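Local coordinates for protein thiamine pyrophosphokinase (Bacillus subtilis, PDB 3LM8) that catalyses the ATP-dependent pyrophosphorylation of thiamine to thiamine diphosphate, releasing AMP, and serves in thiamine salvage, at residues G9-K12 / N13-P16; V36-D40 / A41-P45. The protein carries 1 engineered substitution. All blocks are in the same frame, centred on the assembly; numbering follows the deposited sequence.

In the fold
Both contacts are local and are built mainly from backbone bonds, but they differ in depth and chemistry. Interaction 1 lies at the surface, in the loop between strands 3-7 and 26-31; two i to i+3 bonds fold it into a 3-10 turn, with little apolar contact. Interaction 2 is partly buried, and its helix C-terminus is fastened by a Schellman motif and by leucines packed on the residues that follow. Their centres lie about 12 Å apart, on the same side of the chain's centre. A salt bridge joins them directly, Lys12 NZ to Asp40 OD2 at 2.7 Å, and beside it Lys12 CG packs on Thr37 CG2, which ties the loop to helix 33-41.

Interaction 1: G9-K12 / N13-P16; sequences GGPK and NLIP
Asn13 folds its amide back toward Pro11, with ND2 3.5 Å from Pro11 CB. Its chi1 of 51° explains this approach, since it sets CG between the backbone N and the carbonyl carbon. Leu14 comes next. Its N gives a weak hydrogen bond to Pro11 O (3.3 Å), and its CD2 branch reaches the proline ring at CG, also 3.5 Å away, the two side chains running obliquely to each other. At Ile15 the backbone N bonds to Lys12 O (3.1 Å). With Leu14 to Pro11, this makes two overlapping i to i+3 bonds, the evidence for a 3-10 turn. The Ile15 side chain turns inward beneath the bend, placing CG1 3.5 Å from Pro11 O and CD1 4.1 Å from Lys12 CA. Replacing this isoleucine with alanine would probably open a gap under the turn and deprive Phe100 of one of its apolar neighbours. The turn follows strand 3-7 and the loop glycines Gly9 and Gly10; Leu14 shares a backbone bond with Lys132, while Ile15 and Pro16 rest on Phe100 of strand 96-100.

Interaction 2: V36-D40 / A41-P45; sequences VTLLD and AGIIP
Pro45 offers its puckered ring to two leucines of the preceding helix. Leu38 CD1 meets the ring at CG, 3.2 Å away, and lies near CB as well, the two side chains sliding past each other in opposite directions. Leu39 CD1 arrives at the CD corner instead, at 3.6 Å, with its chain roughly perpendicular to that of the proline. Just before this packing, a Schellman motif ends helix 33-41, and Gly42 is its C-prime residue. The defining pair of bonds is present: Ile43 N to Leu38 O at 2.9 Å, and Gly42 N to Leu39 O at 3.1 Å, the latter weak. Gly42 N also makes a weak bond to Leu38 O (3.0 Å), so that one carbonyl oxygen accepts from two successive amides. The reversal requires a positive phi at Gly42, 107°, where a CB would collide with the carbonyl oxygen of Ala41. Beyond the glycine, Ile43 returns across the helix end, and Leu38 CD2 lies 4.2 Å from Ile43 CB, the apolar pair that commonly accompanies this motif. Leu38 has its CG anti to the carbonyl carbon (chi1 -71°), and both of its methyls face the returning chain. Leu39 CD1 additionally touches Ile44 CD1 at 3.9 Å. Leu38 and Ile43 both pack on Trp28 of strand 26-31, and Leu39 on Ile63 of helix 57-66. The turn thus joins the helix to strand 47-49 in a beta-alpha-beta crossover between neighbouring parallel strands. One residue before Gly42, Ala41 N bonds to Thr37 O at 3.2 Å in the ordinary helical pattern.

Interaction 1: G9-K12 / N13-P16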
# COMPACT_ATOMS: atom_id res chain seq x y z
N GLY A 9 9.93 -5.98 3.84
CA GLY A 9 10.30 -6.97 4.84
C GLY A 9 9.67 -6.92 6.22
O GLY A 9 10.38 -7.11 7.21
N GLY A 10 8.37 -6.68 6.28
CA GLY A 10 7.69 -6.64 7.57
C GLY A 10 7.38 -8.06 8.00
O GLY A 10 7.64 -8.99 7.25
N PRO A 11 6.84 -8.27 9.21
CA PRO A 11 6.52 -9.64 9.65
C PRO A 11 5.49 -10.32 8.75
O PRO A 11 4.49 -9.72 8.38
CB PRO A 11 6.04 -9.44 11.08
CG PRO A 11 5.56 -7.99 11.10
CD PRO A 11 6.61 -7.30 10.29
N LYS A 12 5.74 -11.57 8.39
CA LYS A 12 4.87 -12.35 7.51
C LYS A 12 3.43 -12.53 7.96
O LYS A 12 2.53 -12.67 7.13
CB LYS A 12 5.47 -13.73 7.29
CG LYS A 12 6.88 -13.75 6.77
CD LYS A 12 7.39 -15.18 6.64
CE LYS A 12 6.57 -15.99 5.64
NZ LYS A 12 7.16 -17.33 5.40
N ASN A 13 3.20 -12.57 9.27
CA ASN A 13 1.85 -12.79 9.80
C ASN A 13 0.87 -11.65 9.54
O ASN A 13 -0.34 -11.85 9.58
CB ASN A 13 1.93 -13.10 11.30
CG ASN A 13 2.76 -12.08 12.05
OD1 ASN A 13 2.22 -11.22 12.76
ND2 ASN A 13 4.08 -12.16 11.90
N LEU A 14 1.38 -10.46 9.26
CA LEU A 14 0.51 -9.33 8.99
C LEU A 14 0.24 -9.21 7.50
O LEU A 14 -0.54 -8.35 7.07
CB LEU A 14 1.14 -8.02 9.50
CG LEU A 14 1.17 -7.73 11.01
CD1 LEU A 14 -0.19 -8.00 11.60
CD2 LEU A 14 2.21 -8.59 11.70
N ILE A 15 0.86 -10.09 6.72
CA ILE A 15 0.73 -10.10 5.26
C ILE A 15 -0.29 -11.13 4.77
O ILE A 15 -0.34 -12.27 5.24
CB ILE A 15 2.09 -10.38 4.61
CG1 ILE A 15 3.12 -9.37 5.13
CG2 ILE A 15 1.99 -10.28 3.10
CD1 ILE A 15 4.48 -9.56 4.55
N PRO A 16 -1.13 -10.74 3.78
CA PRO A 16 -2.17 -11.59 3.19
C PRO A 16 -1.60 -12.66 2.30
O PRO A 16 -0.39 -12.75 2.10
CB PRO A 16 -2.99 -10.61 2.34
CG PRO A 16 -2.59 -9.25 2.83
CD PRO A 16 -1.14 -9.41 3.16

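Interaction 2: V36-D40 / A41-P45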
# COMPACT_ATOMS: atom_id res chain seq x y z
N VAL A 36 12.42 -12.80 0.70
CA VAL A 36 12.40 -14.12 1.34
C VAL A 36 10.93 -14.58 1.41
O VAL A 36 10.61 -15.72 1.07
CB VAL A 36 12.99 -14.07 2.78
CG1 VAL A 36 12.55 -15.30 3.58
CG2 VAL A 36 14.52 -14.02 2.73
N THR A 37 10.05 -13.68 1.83
CA THR A 37 8.63 -13.97 1.94
C THR A 37 8.06 -14.44 0.61
O THR A 37 7.23 -15.36 0.54
CB THR A 37 7.84 -12.72 2.37
OG1 THR A 37 8.51 -12.08 3.46
CG2 THR A 37 6.45 -13.10 2.82
N LEU A 38 8.49 -13.79 -0.47
CA LEU A 38 8.01 -14.14 -1.79
C LEU A 38 8.35 -15.59 -2.15
O LEU A 38 7.52 -16.33 -2.69
CB LEU A 38 8.62 -13.19 -2.83
CG LEU A 38 8.11 -11.75 -2.84
CD1 LEU A 38 9.05 -10.90 -3.67
CD2 LEU A 38 6.71 -11.68 -3.41
N LEU A 39 9.58 -15.99 -1.85
CA LEU A 39 10.03 -17.34 -2.15
C LEU A 39 9.23 -18.38 -1.39
O LEU A 39 8.89 -19.43 -1.94
CB LEU A 39 11.52 -17.47 -1.85
CG LEU A 39 12.44 -17.17 -3.04
CD1 LEU A 39 11.87 -16.04 -3.88
CD2 LEU A 39 13.83 -16.83 -2.53
N ASP A 40 8.92 -18.10 -0.13
CA ASP A 40 8.16 -19.04 0.66
C ASP A 40 6.79 -19.28 0.03
O ASP A 40 6.31 -20.41 -0.02
CB ASP A 40 7.98 -18.55 2.11
CG ASP A 40 9.32 -18.43 2.86
OD1 ASP A 40 10.30 -19.12 2.49
OD2 ASP A 40 9.38 -17.66 3.84
N ALA A 41 6.19 -18.21 -0.48
CA ALA A 41 4.87 -18.28 -1.11
C ALA A 41 4.93 -18.93 -2.48
O ALA A 41 3.93 -19.40 -2.98
CB ALA A 41 4.26 -16.89 -1.22
N GLY A 42 6.10 -18.93 -3.10
CA GLY A 42 6.22 -19.55 -4.41
C GLY A 42 6.35 -18.56 -5.53
O GLY A 42 6.35 -18.93 -6.70
N ILE A 43 6.46 -17.29 -5.16
CA ILE A 43 6.60 -16.23 -6.15
C ILE A 43 8.06 -15.82 -6.18
O ILE A 43 8.69 -15.67 -5.13
CB ILE A 43 5.77 -15.00 -5.77
CG1 ILE A 43 4.35 -15.42 -5.42
CG2 ILE A 43 5.78 -13.99 -6.92
CD1 ILE A 43 3.53 -14.30 -4.80
N ILE A 44 8.59 -15.64 -7.38
CA ILE A 44 9.96 -15.23 -7.59
C ILE A 44 9.95 -13.76 -8.03
O ILE A 44 9.24 -13.38 -8.95
CB ILE A 44 10.66 -16.07 -8.69
CG1 ILE A 44 10.59 -17.57 -8.34
CG2 ILE A 44 12.11 -15.63 -8.85
CD1 ILE A 44 11.51 -18.00 -7.21
N PRO A 45 10.74 -12.92 -7.37
CA PRO A 45 10.81 -11.49 -7.71
C PRO A 45 11.55 -11.32 -9.04
O PRO A 45 12.40 -12.14 -9.38
CB PRO A 45 11.59 -10.88 -6.55
CG PRO A 45 11.51 -11.94 -5.44
CD PRO A 45 11.56 -13.23 -6.18